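Long-range contacts in VgrG protein (Vibrio cholerae, PDB 4DTH), which probably cross-links monomeric actin through its toxin domain, which binds ATP and magnesium ions: residues G26-L31 with E90-P95; Y230-Y235 with K300-Q305. All blocks are in the same frame, centred on the assembly; numbering follows the deposited sequence.

Contact 1. Residues G26-L31 with E90-P95; sequences GIENEL and ELVSYP. With MG (magnesium ion), chain E; ATP (adenosine-5'-triphosphate), chain B.
Glu28 and Glu90 reach out from neighbouring antiparallel strands on the same face of their sheet to share a magnesium ion. Glu28 brings OE2 to 2.6 Å from the metal, while OE1 of Glu90 stands further off, at 2.9 Å. The other oxygen of Glu90, OE2, comes within 3.4 Å of Glu28 CB. The carboxylates are near each other (Glu28 OE2 to Glu90 OE2 4.1 Å), and the cation binds to one side of the pair, touched by one oxygen of each. Glu28 also joins Gln174 and Glu351 at a second magnesium.

The ribose and adenine lie toward the Gly26 and Pro95 end, the sugar also touching Glu28 and Val92 CG1. The nucleotide O2' donates to the backbone O of Ser93 at 2.6 Å and sits only 3.1 Å from CA of Gly26, where any side chain would collide with the ribose. CB and CG of the Pro95 ring pack over one face of the adenine, CG 3.5 Å from C5.

The second shell is the strand pairing itself. Asn29 and Leu91 form a hydrogen-bonded pair, and Ser93 N donates to Ile27 O. The Ser93 side chain takes part too: chi1 of 75° sets OG between its own N and carbonyl carbon, where it accepts the N-H of Ile27 at 2.8 Å. Leu91 crosses Leu31 at about a right angle, and Met111 of helix 101-124 covers it.

One strand pair therefore presents acid to the metals, and a backbone carbonyl, a bare glycine CA and a valine methyl to the ribose; magnesium probably offsets the repulsion between the carboxylates.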
ATOM      1  N   GLY A  26      -5.127  -7.124  -0.883  1.00 19.44           N
ATOM      2  CA  GLY A  26      -4.320  -7.182   0.325  1.00 19.01           C
ATOM      3  C   GLY A  26      -4.877  -6.198   1.326  1.00 22.07           C
ATOM      4  O   GLY A  26      -5.563  -5.244   0.942  1.00 21.06           O
ATOM      5  N   ILE A  27      -4.635  -6.439   2.620  1.00 18.29           N
ATOM      6  CA  ILE A  27      -5.143  -5.555   3.671  1.00 18.16           C
ATOM      7  C   ILE A  27      -4.030  -5.194   4.654  1.00 21.94           C
ATOM      8  O   ILE A  27      -3.093  -5.969   4.846  1.00 21.11           O
ATOM      9  CB  ILE A  27      -6.414  -6.096   4.402  1.00 21.16           C
ATOM     10  CG1 ILE A  27      -6.120  -7.425   5.162  1.00 21.26           C
ATOM     11  CG2 ILE A  27      -7.625  -6.229   3.441  1.00 21.48           C
ATOM     12  CD1 ILE A  27      -7.226  -7.901   6.160  1.00 27.27           C
ATOM     13  N   GLU A  28      -4.142  -4.007   5.256  1.00 19.14           N
ATOM     14  CA  GLU A  28      -3.220  -3.477   6.262  1.00 18.46           C
ATOM     15  C   GLU A  28      -4.067  -3.130   7.450  1.00 22.66           C
ATOM     16  O   GLU A  28      -5.122  -2.507   7.301  1.00 21.39           O
ATOM     17  CB  GLU A  28      -2.469  -2.248   5.749  1.00 19.58           C
ATOM     18  CG  GLU A  28      -1.466  -2.568   4.661  1.00 24.30           C
ATOM     19  CD  GLU A  28      -0.969  -1.346   3.914  1.00 36.85           C
ATOM     20  OE1 GLU A  28      -1.791  -0.658   3.266  1.00 30.33           O
ATOM     21  OE2 GLU A  28       0.248  -1.074   3.984  1.00 34.07           O
ATOM     22  N   ASN A  29      -3.649  -3.579   8.628  1.00 19.69           N
ATOM     23  CA  ASN A  29      -4.462  -3.449   9.819  1.00 19.27           C
ATOM     24  C   ASN A  29      -3.614  -3.101  11.042  1.00 21.97           C
ATOM     25  O   ASN A  29      -2.966  -3.980  11.624  1.00 20.99           O
ATOM     26  CB  ASN A  29      -5.154  -4.812   9.990  1.00 21.29           C
ATOM     27  CG  ASN A  29      -6.174  -4.939  11.075  1.00 34.73           C
ATOM     28  OD1 ASN A  29      -6.420  -6.045  11.574  1.00 34.53           O
ATOM     29  ND2 ASN A  29      -6.825  -3.855  11.408  1.00 24.39           N
ATOM     30  N   GLU A  30      -3.621  -1.810  11.419  1.00 19.27           N
ATOM     31  CA  GLU A  30      -2.853  -1.332  12.571  1.00 20.06           C
ATOM     32  C   GLU A  30      -3.609  -1.663  13.856  1.00 24.47           C
ATOM     33  O   GLU A  30      -4.800  -1.395  13.966  1.00 25.16           O
ATOM     34  CB  GLU A  30      -2.564   0.169  12.453  1.00 22.09           C
ATOM     35  CG  GLU A  30      -1.506   0.688  13.411  1.00 31.87           C
ATOM     36  CD  GLU A  30      -1.324   2.195  13.383  1.00 46.38           C
ATOM     37  OE1 GLU A  30      -0.304   2.670  13.926  1.00 35.75           O
ATOM     38  OE2 GLU A  30      -2.186   2.900  12.810  1.00 41.83           O
ATOM     39  N   LEU A  31      -2.926  -2.282  14.805  1.00 20.75           N
ATOM     40  CA  LEU A  31      -3.552  -2.684  16.064  1.00 20.77           C
ATOM     41  C   LEU A  31      -3.487  -1.588  17.118  1.00 24.78           C
ATOM     42  O   LEU A  31      -2.537  -0.801  17.143  1.00 23.84           O
ATOM     43  CB  LEU A  31      -2.886  -3.955  16.612  1.00 20.14           C
ATOM     44  CG  LEU A  31      -2.854  -5.198  15.717  1.00 24.22           C
ATOM     45  CD1 LEU A  31      -2.175  -6.324  16.417  1.00 24.30           C
ATOM     46  CD2 LEU A  31      -4.266  -5.634  15.266  1.00 26.13           C
ATOM     47  N   GLU A  90       1.402  -3.492  12.899  1.00 20.19           N
ATOM     48  CA  GLU A  90       0.490  -3.537  11.775  1.00 19.24           C
ATOM     49  C   GLU A  90       0.488  -4.940  11.177  1.00 22.49           C
ATOM     50  O   GLU A  90       1.555  -5.491  10.884  1.00 21.93           O
ATOM     51  CB  GLU A  90       0.870  -2.491  10.728  1.00 20.42           C
ATOM     52  CG  GLU A  90      -0.098  -2.444   9.554  1.00 25.18           C
ATOM     53  CD  GLU A  90       0.319  -1.463   8.482  1.00 35.96           C
ATOM     54  OE1 GLU A  90       1.506  -1.489   8.083  1.00 29.40           O
ATOM     55  OE2 GLU A  90      -0.546  -0.687   8.021  1.00 26.95           O
ATOM     56  N   LEU A  91      -0.706  -5.509  11.008  1.00 16.64           N
ATOM     57  CA  LEU A  91      -0.880  -6.834  10.406  1.00 16.61           C
ATOM     58  C   LEU A  91      -1.134  -6.603   8.923  1.00 20.01           C
ATOM     59  O   LEU A  91      -2.034  -5.841   8.558  1.00 19.26           O
ATOM     60  CB  LEU A  91      -2.021  -7.632  11.068  1.00 16.47           C
ATOM     61  CG  LEU A  91      -1.989  -7.755  12.610  1.00 19.64           C
ATOM     62  CD1 LEU A  91      -3.072  -8.698  13.094  1.00 19.97           C
ATOM     63  CD2 LEU A  91      -0.613  -8.206  13.116  1.00 19.67           C
ATOM     64  N   VAL A  92      -0.261  -7.177   8.080  1.00 16.97           N
ATOM     65  CA  VAL A  92      -0.280  -6.955   6.622  1.00 17.08           C
ATOM     66  C   VAL A  92      -0.539  -8.286   5.930  1.00 21.40           C
ATOM     67  O   VAL A  92       0.303  -9.183   5.986  1.00 20.06           O
ATOM     68  CB  VAL A  92       1.051  -6.288   6.148  1.00 20.51           C
ATOM     69  CG1 VAL A  92       1.044  -6.063   4.638  1.00 20.65           C
ATOM     70  CG2 VAL A  92       1.307  -4.971   6.879  1.00 20.14           C
ATOM     71  N   SER A  93      -1.707  -8.435   5.296  1.00 19.35           N
ATOM     72  CA  SER A  93      -2.020  -9.722   4.680  1.00 18.63           C
ATOM     73  C   SER A  93      -1.164 -10.053   3.469  1.00 22.48           C
ATOM     74  O   SER A  93      -0.672  -9.149   2.786  1.00 21.73           O
ATOM     75  CB  SER A  93      -3.499  -9.805   4.300  1.00 21.41           C
ATOM     76  OG  SER A  93      -3.798  -9.042   3.139  1.00 21.56           O
ATOM     77  N   TYR A  94      -0.993 -11.358   3.213  1.00 20.35           N
ATOM     78  CA  TYR A  94      -0.414 -11.854   1.969  1.00 20.59           C
ATOM     79  C   TYR A  94      -1.598 -11.729   1.007  1.00 23.92           C
ATOM     80  O   TYR A  94      -2.715 -12.119   1.377  1.00 22.86           O
ATOM     81  CB  TYR A  94       0.035 -13.319   2.105  1.00 21.94           C
ATOM     82  CG  TYR A  94       1.373 -13.424   2.802  1.00 24.36           C
ATOM     83  CD1 TYR A  94       1.460 -13.415   4.192  1.00 25.45           C
ATOM     84  CD2 TYR A  94       2.559 -13.449   2.073  1.00 26.32           C
ATOM     85  CE1 TYR A  94       2.691 -13.470   4.840  1.00 25.40           C
ATOM     86  CE2 TYR A  94       3.799 -13.500   2.711  1.00 27.63           C
ATOM     87  CZ  TYR A  94       3.859 -13.516   4.098  1.00 32.37           C
ATOM     88  OH  TYR A  94       5.070 -13.551   4.746  1.00 33.49           O
ATOM     89  N   PRO A  95      -1.441 -11.093  -0.171  1.00 21.47           N
ATOM     90  CA  PRO A  95      -2.601 -10.922  -1.060  1.00 21.30           C
ATOM     91  C   PRO A  95      -3.258 -12.229  -1.470  1.00 25.15           C
ATOM     92  O   PRO A  95      -2.611 -13.289  -1.454  1.00 23.61           O
ATOM     93  CB  PRO A  95      -2.011 -10.192  -2.271  1.00 23.26           C
ATOM     94  CG  PRO A  95      -0.537 -10.567  -2.250  1.00 27.93           C
ATOM     95  CD  PRO A  95      -0.218 -10.539  -0.791  1.00 22.83           C
TER
HETATM   96 MG    MG E 404       2.327  -1.784   5.309  1.00 51.12          MG
HETATM   97  PG  ATP B 401       3.982   2.239   1.490  0.50 92.25           P
HETATM   98  O1G ATP B 401       2.597   2.726   1.206  0.50 93.34           O
HETATM   99  O2G ATP B 401       4.891   2.482   0.318  0.50 92.91           O
HETATM  100  O3G ATP B 401       4.580   2.898   2.700  0.50 92.76           O
HETATM  101  PB  ATP B 401       4.794  -0.471   2.037  0.50 85.57           P
HETATM  102  O1B ATP B 401       6.003  -0.364   1.195  0.50 86.37           O
HETATM  103  O2B ATP B 401       5.212  -0.423   3.487  0.50 86.26           O
HETATM  104  O3B ATP B 401       3.869   0.661   1.745  0.50 89.32           O
HETATM  105  PA  ATP B 401       3.748  -2.590   0.479  0.60 72.32           P
HETATM  106  O1A ATP B 401       4.298  -1.833  -0.666  0.60 72.73           O
HETATM  107  O2A ATP B 401       4.459  -3.945   0.522  0.60 73.13           O
HETATM  108  O3A ATP B 401       4.030  -1.849   1.740  0.60 79.31           O
HETATM  109  O5' ATP B 401       2.166  -2.763   0.268  1.00 62.23           O
HETATM  110  C5' ATP B 401       1.513  -3.695   1.144  1.00 49.47           C
HETATM  111  C4' ATP B 401       0.066  -3.904   0.781  1.00 37.98           C
HETATM  112  O4' ATP B 401      -0.045  -4.326  -0.609  1.00 33.12           O
HETATM  113  C3' ATP B 401      -0.614  -5.008   1.592  1.00 31.22           C
HETATM  114  O3' ATP B 401      -1.989  -4.728   1.848  1.00 26.13           O
HETATM  115  C2' ATP B 401      -0.442  -6.216   0.683  1.00 30.31           C
HETATM  116  O2' ATP B 401      -1.300  -7.302   0.994  1.00 30.31           O
HETATM  117  C1' ATP B 401      -0.741  -5.563  -0.651  1.00 30.37           C
HETATM  118  N9  ATP B 401      -0.344  -6.309  -1.848  1.00 27.29           N
HETATM  119  C8  ATP B 401       0.913  -6.736  -2.178  1.00 27.41           C
HETATM  120  N7  ATP B 401       0.967  -7.373  -3.323  1.00 26.83           N
HETATM  121  C5  ATP B 401      -0.346  -7.367  -3.775  1.00 24.86           C
HETATM  122  C6  ATP B 401      -0.962  -7.868  -4.939  1.00 25.60           C
HETATM  123  N6  ATP B 401      -0.307  -8.510  -5.916  1.00 25.24           N
HETATM  124  N1  ATP B 401      -2.293  -7.670  -5.079  1.00 25.54           N
HETATM  125  C2  ATP B 401      -2.956  -7.017  -4.121  1.00 23.81           C
HETATM  126  N3  ATP B 401      -2.487  -6.499  -2.988  1.00 23.91           N
HETATM  127  C4  ATP B 401      -1.164  -6.710  -2.865  1.00 25.76           C

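Contact 2. Residues Y230-Y235 with K300-Q305; sequences YLTSIY and KHIKPQ
Ile302 reaches across from helix 292-307 into a patch made by Leu231, Thr232 and Tyr235 of helix 221-245, and its carbon branches do nearly all the touching. The apolar contacts come first. CD1 meets CB of Leu231 at 3.7 Å, while CG2, held anti to the backbone N, presses on CD2 of Tyr235 at 3.5 Å, the two side chains crossing at about a right angle. A branched residue suits this place because its two arms spread to separate neighbours one turn apart. Gln305, one turn further along, lends only its aliphatic part: its CB lies 3.7 Å from the methyl CG2 of Thr232.

Polar atoms play a smaller part, and no hydrogen bond spans the two segments. Thr232 OG1 rests 3.5 Å from CG1 of Ile302, a plain van der Waals touch. With chi1 at -54° that hydroxyl lies beside its own backbone N, and its hydrogen bond runs to the carbonyl of Phe228 in the preceding turn, so a polar group is satisfied within its own helix while CG2 is left to pack.

The segment axes run in the same general direction, 34° apart and 10.1 Å at their nearest, and helix 292-307 is kinked where Pro304 has no N-H to give. Around the pair, Phe322 of helix 312-323 stacks on Tyr235, and Leu205 of helix 204-212 touches Thr232 and Gln305. Across these segments the contact probably rests on dispersion and the exclusion of water, with no directional bond between them.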
ATOM      1  N   TYR A 230      -5.109   7.012 -18.141  1.00 19.32           N
ATOM      2  CA  TYR A 230      -4.545   6.608 -16.856  1.00 18.37           C
ATOM      3  C   TYR A 230      -3.322   7.468 -16.511  1.00 21.32           C
ATOM      4  O   TYR A 230      -3.300   8.100 -15.447  1.00 19.69           O
ATOM      5  CB  TYR A 230      -4.185   5.107 -16.887  1.00 19.02           C
ATOM      6  CG  TYR A 230      -3.539   4.614 -15.608  1.00 18.84           C
ATOM      7  CD1 TYR A 230      -4.290   4.428 -14.449  1.00 20.44           C
ATOM      8  CD2 TYR A 230      -2.170   4.378 -15.542  1.00 19.37           C
ATOM      9  CE1 TYR A 230      -3.698   3.996 -13.265  1.00 19.43           C
ATOM     10  CE2 TYR A 230      -1.568   3.929 -14.368  1.00 19.44           C
ATOM     11  CZ  TYR A 230      -2.337   3.743 -13.231  1.00 22.28           C
ATOM     12  OH  TYR A 230      -1.741   3.328 -12.070  1.00 22.08           O
ATOM     13  N   LEU A 231      -2.314   7.494 -17.408  1.00 18.36           N
ATOM     14  CA  LEU A 231      -1.084   8.262 -17.187  1.00 17.53           C
ATOM     15  C   LEU A 231      -1.351   9.755 -17.101  1.00 19.97           C
ATOM     16  O   LEU A 231      -0.858  10.392 -16.172  1.00 18.42           O
ATOM     17  CB  LEU A 231      -0.037   7.972 -18.274  1.00 17.92           C
ATOM     18  CG  LEU A 231       0.659   6.617 -18.192  1.00 22.05           C
ATOM     19  CD1 LEU A 231       1.641   6.452 -19.343  1.00 22.37           C
ATOM     20  CD2 LEU A 231       1.389   6.437 -16.834  1.00 24.01           C
ATOM     21  N   THR A 232      -2.148  10.316 -18.035  1.00 17.29           N
ATOM     22  CA  THR A 232      -2.454  11.750 -17.989  1.00 16.24           C
ATOM     23  C   THR A 232      -3.141  12.110 -16.671  1.00 19.27           C
ATOM     24  O   THR A 232      -2.769  13.109 -16.071  1.00 18.60           O
ATOM     25  CB  THR A 232      -3.239  12.219 -19.221  1.00 20.54           C
ATOM     26  OG1 THR A 232      -2.529  11.849 -20.405  1.00 20.24           O
ATOM     27  CG2 THR A 232      -3.445  13.720 -19.224  1.00 20.12           C
ATOM     28  N   SER A 233      -4.103  11.284 -16.204  1.00 17.25           N
ATOM     29  CA  SER A 233      -4.794  11.543 -14.933  1.00 16.69           C
ATOM     30  C   SER A 233      -3.795  11.598 -13.769  1.00 19.34           C
ATOM     31  O   SER A 233      -3.873  12.507 -12.949  1.00 18.43           O
ATOM     32  CB  SER A 233      -5.876  10.500 -14.674  1.00 19.87           C
ATOM     33  OG  SER A 233      -6.904  10.620 -15.652  1.00 21.99           O
ATOM     34  N   ILE A 234      -2.834  10.658 -13.730  1.00 16.67           N
ATOM     35  CA  ILE A 234      -1.806  10.620 -12.684  1.00 15.94           C
ATOM     36  C   ILE A 234      -0.882  11.839 -12.777  1.00 18.75           C
ATOM     37  O   ILE A 234      -0.603  12.463 -11.753  1.00 17.37           O
ATOM     38  CB  ILE A 234      -1.023   9.283 -12.702  1.00 18.35           C
ATOM     39  CG1 ILE A 234      -1.927   8.137 -12.195  1.00 18.86           C
ATOM     40  CG2 ILE A 234       0.289   9.385 -11.856  1.00 19.06           C
ATOM     41  CD1 ILE A 234      -1.303   6.769 -12.225  1.00 22.33           C
ATOM     42  N   TYR A 235      -0.405  12.164 -13.998  1.00 16.79           N
ATOM     43  CA  TYR A 235       0.504  13.300 -14.198  1.00 17.22           C
ATOM     44  C   TYR A 235      -0.158  14.615 -13.784  1.00 19.82           C
ATOM     45  O   TYR A 235       0.467  15.413 -13.085  1.00 19.41           O
ATOM     46  CB  TYR A 235       0.978  13.393 -15.662  1.00 18.48           C
ATOM     47  CG  TYR A 235       2.030  12.394 -16.108  1.00 19.61           C
ATOM     48  CD1 TYR A 235       2.021  11.078 -15.642  1.00 21.33           C
ATOM     49  CD2 TYR A 235       2.954  12.725 -17.093  1.00 20.69           C
ATOM     50  CE1 TYR A 235       2.926  10.132 -16.125  1.00 23.34           C
ATOM     51  CE2 TYR A 235       3.873  11.793 -17.570  1.00 21.43           C
ATOM     52  CZ  TYR A 235       3.836  10.491 -17.107  1.00 28.10           C
ATOM     53  OH  TYR A 235       4.768   9.599 -17.571  1.00 26.36           O
ATOM     54  N   LYS A 300       3.960  11.310 -26.267  1.00 26.34           N
ATOM     55  CA  LYS A 300       4.042  12.574 -27.000  1.00 26.41           C
ATOM     56  C   LYS A 300       2.814  13.455 -26.731  1.00 28.52           C
ATOM     57  O   LYS A 300       2.966  14.669 -26.601  1.00 29.69           O
ATOM     58  CB  LYS A 300       4.224  12.318 -28.514  1.00 30.26           C
ATOM     59  CG  LYS A 300       5.607  12.703 -29.051  1.00 59.03           C
ATOM     60  CD  LYS A 300       6.341  11.518 -29.679  1.00 75.09           C
ATOM     61  CE  LYS A 300       7.745  11.838 -30.134  1.00 91.32           C
ATOM     62  NZ  LYS A 300       8.003  11.288 -31.493  1.00103.46           N
ATOM     63  N   HIS A 301       1.621  12.847 -26.578  1.00 22.97           N
ATOM     64  CA  HIS A 301       0.368  13.569 -26.330  1.00 22.16           C
ATOM     65  C   HIS A 301       0.121  14.020 -24.888  1.00 23.73           C
ATOM     66  O   HIS A 301      -0.751  14.864 -24.658  1.00 22.34           O
ATOM     67  CB  HIS A 301      -0.830  12.798 -26.892  1.00 23.24           C
ATOM     68  CG  HIS A 301      -0.917  12.870 -28.381  1.00 26.61           C
ATOM     69  ND1 HIS A 301      -0.306  11.926 -29.186  1.00 28.85           N
ATOM     70  CD2 HIS A 301      -1.528  13.785 -29.169  1.00 28.16           C
ATOM     71  CE1 HIS A 301      -0.572  12.290 -30.433  1.00 28.06           C
ATOM     72  NE2 HIS A 301      -1.318  13.393 -30.470  1.00 28.22           N
ATOM     73  N   ILE A 302       0.885  13.496 -23.919  1.00 20.04           N
ATOM     74  CA  ILE A 302       0.711  13.890 -22.515  1.00 19.45           C
ATOM     75  C   ILE A 302       1.213  15.315 -22.239  1.00 22.95           C
ATOM     76  O   ILE A 302       0.532  16.050 -21.531  1.00 22.44           O
ATOM     77  CB  ILE A 302       1.304  12.857 -21.521  1.00 21.75           C
ATOM     78  CG1 ILE A 302       0.648  11.471 -21.716  1.00 22.60           C
ATOM     79  CG2 ILE A 302       1.135  13.339 -20.057  1.00 21.99           C
ATOM     80  CD1 ILE A 302       1.270  10.325 -20.880  1.00 24.60           C
ATOM     81  N   LYS A 303       2.414  15.673 -22.746  1.00 21.10           N
ATOM     82  CA  LYS A 303       3.062  16.989 -22.547  1.00 21.51           C
ATOM     83  C   LYS A 303       2.072  18.181 -22.709  1.00 25.00           C
ATOM     84  O   LYS A 303       1.970  18.978 -21.769  1.00 24.58           O
ATOM     85  CB  LYS A 303       4.299  17.176 -23.471  1.00 24.71           C
ATOM     86  CG  LYS A 303       5.452  16.181 -23.265  1.00 36.15           C
ATOM     87  CD  LYS A 303       6.645  16.484 -24.208  1.00 40.07           C
ATOM     88  CE  LYS A 303       7.755  15.462 -24.074  1.00 43.95           C
ATOM     89  NZ  LYS A 303       9.078  15.963 -24.535  1.00 45.72           N
ATOM     90  N   PRO A 304       1.287  18.299 -23.816  1.00 21.73           N
ATOM     91  CA  PRO A 304       0.367  19.450 -23.926  1.00 21.13           C
ATOM     92  C   PRO A 304      -0.770  19.457 -22.916  1.00 22.38           C
ATOM     93  O   PRO A 304      -1.267  20.534 -22.604  1.00 21.63           O
ATOM     94  CB  PRO A 304      -0.168  19.380 -25.367  1.00 23.06           C
ATOM     95  CG  PRO A 304       0.579  18.307 -26.041  1.00 27.80           C
ATOM     96  CD  PRO A 304       1.263  17.464 -25.037  1.00 23.27           C
ATOM     97  N   GLN A 305      -1.185  18.284 -22.417  1.00 19.39           N
ATOM     98  CA  GLN A 305      -2.233  18.197 -21.392  1.00 18.27           C
ATOM     99  C   GLN A 305      -1.746  18.881 -20.102  1.00 21.55           C
ATOM    100  O   GLN A 305      -2.502  19.627 -19.482  1.00 21.47           O
ATOM    101  CB  GLN A 305      -2.640  16.743 -21.130  1.00 19.06           C
ATOM    102  CG  GLN A 305      -3.224  16.042 -22.363  1.00 19.56           C
ATOM    103  CD  GLN A 305      -4.580  16.558 -22.783  1.00 25.32           C
ATOM    104  OE1 GLN A 305      -5.343  17.140 -21.993  1.00 21.24           O
ATOM    105  NE2 GLN A 305      -4.909  16.359 -24.053  1.00 21.26           N
TER

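Overall arrangement
Both contacts are largely buried, yet they belong to different parts of the fold. Contact 1 lies in the sheet region, about 10 Å from the centre of the chain, and contact 2 among helices about 24 Å from it; their centres are 33 Å apart and they share no helix or strand. In contact 1 directional hydrogen bonds, three backbone to backbone and one to a serine hydroxyl, tie the strands, and the face bearing Glu28, Val92 and Glu90 meets the metal and part of the sugar. Contact 2 relies on mostly apolar van der Waals contact at a smaller interface, 229 Å² against 483 Å², and the outer side of helix 292-307, with Lys300 and Lys303, is exposed.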